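Local coordinates for protein Fc fragment of IgE receptor II (Bos taurus, PDB 6PWS) that binds mannose-type sugars through a calcium-dependent C-type lectin domain and probably serves as a low-affinity receptor for IgE, at residues G68-D73 with E77-D82; C105-M108 with W114-A117; E11-F16 with C20-E25. All coordinates share one frame; numbering follows the deposited sequence. Where two conformers were deposited one is given.

In the fold
From the N terminus, interaction 3 comes first: residues 11-16 and 20-25 close a hairpin whose second strand continues the main sheet through strand 123-131. After helices 30-39 and 50-59 the chain reaches interaction 1, where 68-73 and 77-82 fold into a small two-stranded hairpin beside a calcium ion. Interaction 2 follows, pairing 105-108 with 114-117 at the sugar-binding calcium. The three contacts lie in series, none nested in another. Interactions 1 and 2 touch, with Trp80 packed on Trp114 and Phe78 on Val106, whereas interaction 3 lies on the opposite side of the chain's centre, about 20 Å centre to centre from interaction 2, and joins it through the shared sheet.

Interaction 1 of 3, residues G68-D73 with E77-D82; sequences GLRDLD and EFIWMD. With CA (calcium ion), chain C.
Arg70 and Ile79 form the hydrogen-bonded pair of a short antiparallel ladder. Ile79 N donates to Arg70 O at 2.9 Å, while the return bond from Arg70 N to Ile79 O is weak at 3.3 Å. Where the chain turns a corner at Gly68, Met81 N adds a bond of 2.9 Å to Gly68 O. The Arg70 side chain folds back over the same ladder: CG sits between the backbone N and the carbonyl carbon (chi1 77°), the chain then bends at chi2, and NH1 makes another weak bond, 3.1 Å to Ile79 O. Ile79 CG2 lies over one face of the guanidinium, offset toward its rim.

Ring faces supply the apolar part. Leu69 CD1 rests over the centre of the Trp80 six-membered ring, 3.7 Å from its centroid. Asp71 CB does the same to Phe78, and beyond it the carboxylate lies stacked over the same face of the ring, the planes only 8° apart.

Metal binding completes the contact. Asp71 grips the calcium ion with both oxygens, OD1 at 2.6 Å and OD2 at 2.5 Å; Glu75, Asp98, Glu103, Asn104 and a water also bind it. OD2 further accepts a hydrogen bond from Gly76 N. A carboxylate stacked on a ring, held by a backbone N-H and chelated by a metal should have little rotational freedom, and the ring and Gly76 N-H probably help to hold Asp71 in its chelating orientation.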
loop_
_atom_site.group_PDB
_atom_site.type_symbol
_atom_site.label_atom_id
_atom_site.label_comp_id
_atom_site.label_asym_id
_atom_site.label_seq_id
_atom_site.Cartn_x
_atom_site.Cartn_y
_atom_site.Cartn_z
ATOM N N GLY A 68 -0.241 2.584 0.610
ATOM C CA GLY A 68 -0.093 4.011 0.818
ATOM C C GLY A 68 -1.303 4.838 0.422
ATOM O O GLY A 68 -1.191 5.794 -0.353
ATOM N N LEU A 69 -2.464 4.508 0.989
ATOM C CA LEU A 69 -3.739 5.128 0.636
ATOM C C LEU A 69 -4.525 5.333 1.926
ATOM O O LEU A 69 -4.597 4.416 2.754
ATOM C CB LEU A 69 -4.492 4.226 -0.358
ATOM C CG LEU A 69 -5.763 4.796 -0.988
ATOM C CD1 LEU A 69 -5.465 6.011 -1.855
ATOM C CD2 LEU A 69 -6.450 3.704 -1.814
ATOM N N ARG A 70 -5.085 6.533 2.121
ATOM C CA ARG A 70 -5.767 6.863 3.367
ATOM C C ARG A 70 -6.755 7.995 3.115
ATOM O O ARG A 70 -6.578 8.789 2.192
ATOM C CB ARG A 70 -4.765 7.254 4.472
ATOM C CG ARG A 70 -4.157 8.655 4.388
ATOM C CD ARG A 70 -3.220 8.913 3.195
ATOM N NE ARG A 70 -2.662 10.270 3.278
ATOM C CZ ARG A 70 -1.791 10.818 2.422
ATOM N NH1 ARG A 70 -1.349 10.112 1.383
ATOM N NH2 ARG A 70 -1.373 12.072 2.597
ATOM N N ASP A 71 -7.783 8.077 3.978
ATOM C CA ASP A 71 -8.721 9.199 3.994
ATOM C C ASP A 71 -8.791 9.847 5.377
ATOM O O ASP A 71 -9.838 10.346 5.792
ATOM C CB ASP A 71 -10.122 8.865 3.471
ATOM C CG ASP A 71 -10.958 7.984 4.393
ATOM O OD1 ASP A 71 -10.408 7.232 5.214
ATOM O OD2 ASP A 71 -12.208 8.031 4.257
ATOM N N LEU A 72 -7.664 9.873 6.078
ATOM C CA LEU A 72 -7.590 10.497 7.397
ATOM C C LEU A 72 -7.987 11.976 7.397
ATOM O O LEU A 72 -8.655 12.438 8.329
ATOM C CB LEU A 72 -6.177 10.343 7.962
ATOM C CG LEU A 72 -5.866 8.961 8.531
ATOM C CD1 LEU A 72 -4.368 8.704 8.602
ATOM C CD2 LEU A 72 -6.510 8.828 9.907
ATOM N N ASP A 73 -7.533 12.757 6.419
ATOM C CA ASP A 73 -7.691 14.211 6.520
ATOM C C ASP A 73 -9.119 14.664 6.245
ATOM O O ASP A 73 -9.662 15.509 6.966
ATOM C CB ASP A 73 -6.715 14.921 5.586
ATOM C CG ASP A 73 -5.279 14.835 6.064
ATOM O OD1 ASP A 73 -5.055 14.519 7.259
ATOM O OD2 ASP A 73 -4.378 15.074 5.231
ATOM N N GLU A 77 -12.153 11.210 1.110
ATOM C CA GLU A 77 -11.194 11.763 0.157
ATOM C C GLU A 77 -9.893 10.989 0.337
ATOM O O GLU A 77 -9.132 11.246 1.268
ATOM C CB GLU A 77 -11.005 13.262 0.371
ATOM C CG GLU A 77 -12.236 14.079 0.007
ATOM C CD GLU A 77 -11.994 15.581 -0.078
ATOM O OE1 GLU A 77 -10.845 16.034 0.126
ATOM O OE2 GLU A 77 -12.969 16.314 -0.349
ATOM N N PHE A 78 -9.654 10.027 -0.547
ATOM C CA PHE A 78 -8.444 9.223 -0.460
ATOM C C PHE A 78 -7.275 9.942 -1.125
ATOM O O PHE A 78 -7.438 10.652 -2.126
ATOM C CB PHE A 78 -8.679 7.816 -1.028
ATOM C CG PHE A 78 -9.521 6.977 -0.114
ATOM C CD1 PHE A 78 -10.904 6.970 -0.226
ATOM C CD2 PHE A 78 -8.938 6.287 0.943
ATOM C CE1 PHE A 78 -11.674 6.267 0.673
ATOM C CE2 PHE A 78 -9.700 5.584 1.841
ATOM C CZ PHE A 78 -11.077 5.574 1.710
ATOM N N ILE A 79 -6.097 9.775 -0.533
ATOM C CA ILE A 79 -4.859 10.395 -0.999
ATOM C C ILE A 79 -3.796 9.305 -1.063
ATOM O O ILE A 79 -3.623 8.547 -0.099
ATOM C CB ILE A 79 -4.378 11.516 -0.046
ATOM C CG1 ILE A 79 -5.484 12.534 0.240
ATOM C CG2 ILE A 79 -3.149 12.218 -0.612
ATOM C CD1 ILE A 79 -5.078 13.615 1.237
ATOM N N TRP A 80 -3.067 9.250 -2.182
ATOM C CA TRP A 80 -1.925 8.361 -2.325
ATOM C C TRP A 80 -0.667 8.977 -1.714
ATOM O O TRP A 80 -0.454 10.195 -1.748
ATOM C CB TRP A 80 -1.612 8.110 -3.809
ATOM C CG TRP A 80 -2.549 7.172 -4.503
ATOM C CD1 TRP A 80 -3.421 7.472 -5.516
ATOM C CD2 TRP A 80 -2.683 5.769 -4.253
ATOM N NE1 TRP A 80 -4.102 6.342 -5.898
ATOM C CE2 TRP A 80 -3.669 5.281 -5.136
ATOM C CE3 TRP A 80 -2.084 4.885 -3.351
ATOM C CZ2 TRP A 80 -4.065 3.943 -5.138
ATOM C CZ3 TRP A 80 -2.481 3.552 -3.352
ATOM C CH2 TRP A 80 -3.460 3.095 -4.238
ATOM N N MET A 81 0.236 8.105 -1.249
ATOM C CA MET A 81 1.566 8.532 -0.816
ATOM C C MET A 81 2.321 9.288 -1.912
ATOM O O MET A 81 3.088 10.201 -1.606
ATOM C CB MET A 81 2.382 7.314 -0.349
ATOM C CG MET A 81 2.652 7.249 1.138
ATOM S SD MET A 81 1.167 7.151 2.142
ATOM C CE MET A 81 1.919 7.462 3.743
ATOM N N ASP A 82 2.142 8.917 -3.181
ATOM C CA ASP A 82 2.833 9.598 -4.273
ATOM C C ASP A 82 2.109 10.848 -4.763
ATOM O O ASP A 82 2.598 11.524 -5.684
ATOM C CB ASP A 82 3.166 8.634 -5.430
ATOM C CG ASP A 82 1.960 8.162 -6.227
ATOM O OD1 ASP A 82 0.811 8.572 -5.949
ATOM O OD2 ASP A 82 2.188 7.346 -7.155
HETATM CA CA CA C . -12.714 6.526 6.151
HETATM O O HOH W 1 -13.393 5.061 4.422
#

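Interaction 2 of 3, residues C105-M108 with W114-A117; sequences CVMM and WNDA. With CA (calcium ion), chain B; MMA (methyl alpha-D-mannopyranoside), chain D.
Residues Cys105 to Met108 run antiparallel to Trp114 to Ala117, the strand axes 4.5 Å apart at closest approach and their directions 141° apart, which gives the pair a marked twist. Met107 and Asn115 exchange two bonds of 2.9 Å, the one from Met107 N to Asn115 O being almost straight at 177°. In the next hydrogen-bonded pair Ala117 N reaches Cys105 O at 2.8 Å, but the bond from Cys105 N to Ala117 O is weak.

On the face that carries Val106, Met108 and Trp114, Val106 CG1 meets Trp114 CB at 3.9 Å, and Met108 CG approaches CD1 of the same indole at 4.0 Å. Trp114 NE1 is satisfied by Gln53 OE1, while Trp91 meets its ring edge-to-face. Cys105, on the other face, is tied to Cys119 by a disulfide.

Asp116 departs from this packing. Its CG stands between the backbone N and the carbonyl carbon (chi1 61°), and the carboxylate leads away from strand 105-108 to the calcium ion, which OD1 binds at 2.4 Å and Asp116 O at 2.5 Å; OD2 accepts from Asp98 N, which should fix the rotation of the group. The amide of Asn115 joins the same shell with Glu95, Asn97 and Glu103, and the mannoside completes it through the adjacent hydroxyls O3 and O4. This is the primary sugar site of the C-type lectin fold: a Trp-Asn-Asp strand, common to sugar-binding members, working with Glu-Pro-Asn at 95-97, the sequence associated with mannose-type specificity.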
loop_
_atom_site.group_PDB
_atom_site.type_symbol
_atom_site.label_atom_id
_atom_site.label_comp_id
_atom_site.label_asym_id
_atom_site.label_seq_id
_atom_site.Cartn_x
_atom_site.Cartn_y
_atom_site.Cartn_z
ATOM N N CYS A 105 -7.496 3.933 6.765
ATOM C CA CYS A 105 -6.223 3.479 6.212
ATOM C C CYS A 105 -6.493 2.247 5.361
ATOM O O CYS A 105 -7.245 1.364 5.774
ATOM C CB CYS A 105 -5.260 3.129 7.345
ATOM S SG CYS A 105 -4.746 4.587 8.322
ATOM N N VAL A 106 -5.872 2.155 4.188
ATOM C CA VAL A 106 -6.200 1.083 3.250
ATOM C C VAL A 106 -5.156 -0.023 3.275
ATOM O O VAL A 106 -3.942 0.220 3.330
ATOM C CB VAL A 106 -6.414 1.635 1.829
ATOM C CG1 VAL A 106 -6.820 0.528 0.858
ATOM C CG2 VAL A 106 -7.473 2.729 1.842
ATOM N N MET A 107 -5.661 -1.255 3.216
ATOM C CA MET A 107 -4.875 -2.471 3.137
ATOM C C MET A 107 -5.280 -3.271 1.905
ATOM O O MET A 107 -6.389 -3.119 1.376
ATOM C CB MET A 107 -5.103 -3.357 4.379
ATOM C CG MET A 107 -6.528 -3.918 4.455
ATOM S SD MET A 107 -6.907 -4.853 5.947
ATOM C CE MET A 107 -5.888 -6.307 5.692
ATOM N N MET A 108 -4.365 -4.137 1.463
ATOM C CA MET A 108 -4.711 -5.248 0.589
ATOM C C MET A 108 -5.096 -6.443 1.454
ATOM O O MET A 108 -4.386 -6.796 2.406
ATOM C CB MET A 108 -3.546 -5.672 -0.302
ATOM C CG MET A 108 -3.287 -4.771 -1.481
ATOM S SD MET A 108 -2.031 -5.429 -2.621
ATOM C CE MET A 108 -0.529 -5.205 -1.657
ATOM N N TRP A 114 -8.607 -4.340 -2.210
ATOM C CA TRP A 114 -8.407 -3.308 -1.209
ATOM C C TRP A 114 -9.573 -3.234 -0.225
ATOM O O TRP A 114 -10.742 -3.382 -0.596
ATOM C CB TRP A 114 -8.235 -1.930 -1.843
ATOM C CG TRP A 114 -7.173 -1.803 -2.890
ATOM C CD1 TRP A 114 -6.193 -2.697 -3.236
ATOM C CD2 TRP A 114 -7.010 -0.677 -3.752
ATOM N NE1 TRP A 114 -5.422 -2.187 -4.256
ATOM C CE2 TRP A 114 -5.911 -0.950 -4.594
ATOM C CE3 TRP A 114 -7.687 0.543 -3.890
ATOM C CZ2 TRP A 114 -5.498 -0.066 -5.588
ATOM C CZ3 TRP A 114 -7.267 1.424 -4.872
ATOM C CH2 TRP A 114 -6.182 1.119 -5.708
ATOM N N ASN A 115 -9.237 -2.949 1.031
ATOM C CA ASN A 115 -10.206 -2.758 2.096
ATOM C C ASN A 115 -9.745 -1.588 2.961
ATOM O O ASN A 115 -8.576 -1.540 3.352
ATOM C CB ASN A 115 -10.287 -4.018 2.969
ATOM C CG ASN A 115 -11.151 -3.813 4.181
ATOM O OD1 ASN A 115 -12.250 -3.261 4.069
ATOM N ND2 ASN A 115 -10.669 -4.224 5.342
ATOM N N ASP A 116 -10.648 -0.659 3.278
ATOM C CA ASP A 116 -10.359 0.299 4.340
ATOM C C ASP A 116 -10.454 -0.395 5.696
ATOM O O ASP A 116 -11.367 -1.194 5.946
ATOM C CB ASP A 116 -11.237 1.569 4.254
ATOM C CG ASP A 116 -12.737 1.329 4.371
ATOM O OD1 ASP A 116 -13.203 0.195 4.118
ATOM O OD2 ASP A 116 -13.427 2.327 4.668
ATOM N N ALA A 117 -9.486 -0.104 6.561
ATOM C CA ALA A 117 -9.372 -0.759 7.855
ATOM C C ALA A 117 -9.106 0.265 8.948
ATOM O O ALA A 117 -8.727 1.413 8.700
ATOM C CB ALA A 117 -8.246 -1.799 7.820
HETATM CA CA CA B . -13.702 -1.763 5.357
HETATM C C1 MMA D . -14.695 -6.143 9.012
HETATM C C2 MMA D . -13.545 -5.228 8.614
HETATM C C3 MMA D . -14.069 -4.198 7.685
HETATM C C4 MMA D . -14.656 -4.816 6.449
HETATM C C5 MMA D . -15.737 -5.837 6.802
HETATM C C6 MMA D . -16.144 -6.598 5.575
HETATM C C7 MMA D . -16.852 -5.938 9.974
HETATM O O1 MMA D . -15.621 -5.347 9.623
HETATM O O2 MMA D . -12.488 -5.952 7.962
HETATM O O3 MMA D . -13.009 -3.315 7.261
HETATM O O4 MMA D . -15.172 -3.756 5.647
HETATM O O5 MMA D . -15.264 -6.812 7.800
HETATM O O6 MMA D . -17.116 -7.546 5.928
#

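Interaction 3 of 3, residues E11-F16 with C20-E25; sequences EAWIYF and CYYFGE
Trp13 and Tyr22 make the tight part of this hairpin. Tyr22 CB lies over the indole's six-membered ring, 3.6 Å from the centroid and only 2° off the normal. Tyr22 CG stands opposite the backbone N (chi1 -167°), which brings CD2 to 3.5 Å from Trp13 NE1, the two ring systems meeting obliquely. Cys20 O lies near the indole plane, at its edge. Alongside, Ile14 and Tyr21 exchange backbone bonds, Ile14 N to Tyr21 O at 2.9 Å and Tyr21 N to Ile14 O at 2.8 Å.

The other side is looser. Ile14 CG1 only brushes the edge of Phe23, 4.2 Å from CE2. Beyond the paired residues a water takes over from direct bonding, donating to Ala12 O at 2.9 Å and accepting from Phe23 N at 3.0 Å. Toward the turn a second water donates to Phe16 O and to Tyr21 OH, the latter also hydrogen-bonded to Glu52.

Two neighbours flank the hairpin: strand 123-131 receives Trp13 on Cys128 and Arg130 and pairs its backbone with strand 19-25, while Phe55 of helix 50-59 stacks on Phe16 and also touches Ile14, Tyr21 and Phe23.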
loop_
_atom_site.group_PDB
_atom_site.type_symbol
_atom_site.label_atom_id
_atom_site.label_comp_id
_atom_site.label_asym_id
_atom_site.label_seq_id
_atom_site.Cartn_x
_atom_site.Cartn_y
_atom_site.Cartn_z
ATOM N N GLU A 11 19.294 -2.946 -2.451
ATOM C CA GLU A 11 19.347 -4.328 -2.005
ATOM C C GLU A 11 18.069 -4.672 -1.250
ATOM O O GLU A 11 17.583 -3.888 -0.430
ATOM C CB GLU A 11 20.561 -4.524 -1.098
ATOM C CG GLU A 11 20.809 -5.967 -0.702
ATOM C CD GLU A 11 22.020 -6.125 0.194
ATOM O OE1 GLU A 11 22.782 -5.147 0.345
ATOM O OE2 GLU A 11 22.205 -7.230 0.747
ATOM N N ALA A 12 17.515 -5.844 -1.547
ATOM C CA ALA A 12 16.324 -6.417 -0.933
ATOM C C ALA A 12 15.024 -5.922 -1.574
ATOM O O ALA A 12 13.968 -6.479 -1.275
ATOM C CB ALA A 12 16.257 -6.232 0.597
ATOM N N TRP A 13 15.068 -4.929 -2.454
ATOM C CA TRP A 13 13.893 -4.437 -3.161
ATOM C C TRP A 13 13.743 -5.157 -4.503
ATOM O O TRP A 13 14.696 -5.742 -5.025
ATOM C CB TRP A 13 14.019 -2.932 -3.393
ATOM C CG TRP A 13 13.986 -2.083 -2.154
ATOM C CD1 TRP A 13 14.881 -2.085 -1.130
ATOM C CD2 TRP A 13 13.023 -1.069 -1.843
ATOM N NE1 TRP A 13 14.533 -1.147 -0.188
ATOM C CE2 TRP A 13 13.390 -0.511 -0.604
ATOM C CE3 TRP A 13 11.873 -0.592 -2.485
ATOM C CZ2 TRP A 13 12.647 0.509 0.002
ATOM C CZ3 TRP A 13 11.135 0.409 -1.882
ATOM C CH2 TRP A 13 11.528 0.952 -0.654
ATOM N N ILE A 14 12.536 -5.091 -5.067
ATOM C CA ILE A 14 12.147 -5.851 -6.255
ATOM C C ILE A 14 11.718 -4.873 -7.346
ATOM O O ILE A 14 10.855 -4.015 -7.112
ATOM C CB ILE A 14 10.986 -6.812 -5.924
ATOM C CG1 ILE A 14 11.321 -7.707 -4.723
ATOM C CG2 ILE A 14 10.615 -7.644 -7.151
ATOM C CD1 ILE A 14 12.513 -8.642 -4.928
ATOM N N TYR A 15 12.283 -5.031 -8.545
ATOM C CA TYR A 15 12.006 -4.134 -9.659
ATOM C C TYR A 15 10.752 -4.534 -10.439
ATOM O O TYR A 15 10.558 -5.709 -10.772
ATOM C CB TYR A 15 13.203 -4.118 -10.628
ATOM C CG TYR A 15 12.858 -3.319 -11.863
ATOM C CD1 TYR A 15 12.813 -1.933 -11.814
ATOM C CD2 TYR A 15 12.497 -3.941 -13.053
ATOM C CE1 TYR A 15 12.444 -1.192 -12.908
ATOM C CE2 TYR A 15 12.127 -3.201 -14.162
ATOM C CZ TYR A 15 12.109 -1.825 -14.080
ATOM O OH TYR A 15 11.728 -1.059 -15.153
ATOM N N PHE A 16 9.922 -3.541 -10.772
ATOM C CA PHE A 16 8.828 -3.743 -11.722
ATOM C C PHE A 16 8.477 -2.409 -12.363
ATOM O O PHE A 16 8.168 -1.444 -11.654
ATOM C CB PHE A 16 7.585 -4.341 -11.050
ATOM C CG PHE A 16 6.431 -4.537 -11.998
ATOM C CD1 PHE A 16 6.394 -5.635 -12.842
ATOM C CD2 PHE A 16 5.385 -3.626 -12.050
ATOM C CE1 PHE A 16 5.344 -5.825 -13.718
ATOM C CE2 PHE A 16 4.339 -3.808 -12.932
ATOM C CZ PHE A 16 4.318 -4.911 -13.761
ATOM N N CYS A 20 10.536 0.274 -7.739
ATOM C CA CYS A 20 11.094 -0.723 -6.843
ATOM C C CYS A 20 10.138 -0.899 -5.678
ATOM O O CYS A 20 9.567 0.084 -5.192
ATOM C CB CYS A 20 12.435 -0.239 -6.297
ATOM S SG CYS A 20 13.656 0.098 -7.584
ATOM N N TYR A 21 10.015 -2.140 -5.205
ATOM C CA TYR A 21 9.025 -2.496 -4.197
ATOM C C TYR A 21 9.678 -3.256 -3.056
ATOM O O TYR A 21 10.550 -4.109 -3.273
ATOM C CB TYR A 21 7.889 -3.323 -4.829
ATOM C CG TYR A 21 7.188 -2.584 -5.949
ATOM C CD1 TYR A 21 7.700 -2.592 -7.237
ATOM C CD2 TYR A 21 6.024 -1.864 -5.715
ATOM C CE1 TYR A 21 7.071 -1.899 -8.266
ATOM C CE2 TYR A 21 5.378 -1.176 -6.741
ATOM C CZ TYR A 21 5.907 -1.202 -8.015
ATOM O OH TYR A 21 5.301 -0.556 -9.072
ATOM N N TYR A 22 9.217 -2.962 -1.845
ATOM C CA TYR A 22 9.711 -3.595 -0.630
ATOM C C TYR A 22 8.543 -4.306 0.034
ATOM O O TYR A 22 7.540 -3.668 0.380
ATOM C CB TYR A 22 10.281 -2.552 0.328
ATOM C CG TYR A 22 11.072 -3.170 1.455
ATOM C CD1 TYR A 22 10.492 -3.470 2.681
ATOM C CD2 TYR A 22 12.407 -3.475 1.277
ATOM C CE1 TYR A 22 11.242 -4.047 3.700
ATOM C CE2 TYR A 22 13.161 -4.033 2.281
ATOM C CZ TYR A 22 12.581 -4.320 3.484
ATOM O OH TYR A 22 13.364 -4.892 4.464
ATOM N N PHE A 23 8.657 -5.618 0.189
ATOM C CA PHE A 23 7.610 -6.431 0.812
ATOM C C PHE A 23 7.957 -6.598 2.288
ATOM O O PHE A 23 8.607 -7.563 2.695
ATOM C CB PHE A 23 7.428 -7.755 0.075
ATOM C CG PHE A 23 6.928 -7.575 -1.326
ATOM C CD1 PHE A 23 5.564 -7.526 -1.573
ATOM C CD2 PHE A 23 7.804 -7.385 -2.383
ATOM C CE1 PHE A 23 5.086 -7.306 -2.854
ATOM C CE2 PHE A 23 7.325 -7.177 -3.665
ATOM C CZ PHE A 23 5.966 -7.133 -3.900
ATOM N N GLY A 24 7.539 -5.611 3.079
ATOM C CA GLY A 24 7.842 -5.608 4.494
ATOM C C GLY A 24 7.017 -6.623 5.258
ATOM O O GLY A 24 5.866 -6.912 4.922
ATOM N N GLU A 25 7.610 -7.149 6.318
ATOM C CA GLU A 25 6.976 -8.148 7.157
ATOM C C GLU A 25 7.244 -7.784 8.605
ATOM O O GLU A 25 8.343 -7.340 8.955
ATOM C CB GLU A 25 7.523 -9.548 6.841
ATOM C CG GLU A 25 6.630 -10.698 7.264
ATOM C CD GLU A 25 6.652 -10.996 8.747
ATOM O OE1 GLU A 25 7.748 -10.945 9.356
ATOM O OE2 GLU A 25 5.561 -11.308 9.292
HETATM O O HOH W 2 11.487 -6.543 0.134
HETATM O O HOH W 3 5.348 0.251 -11.751
#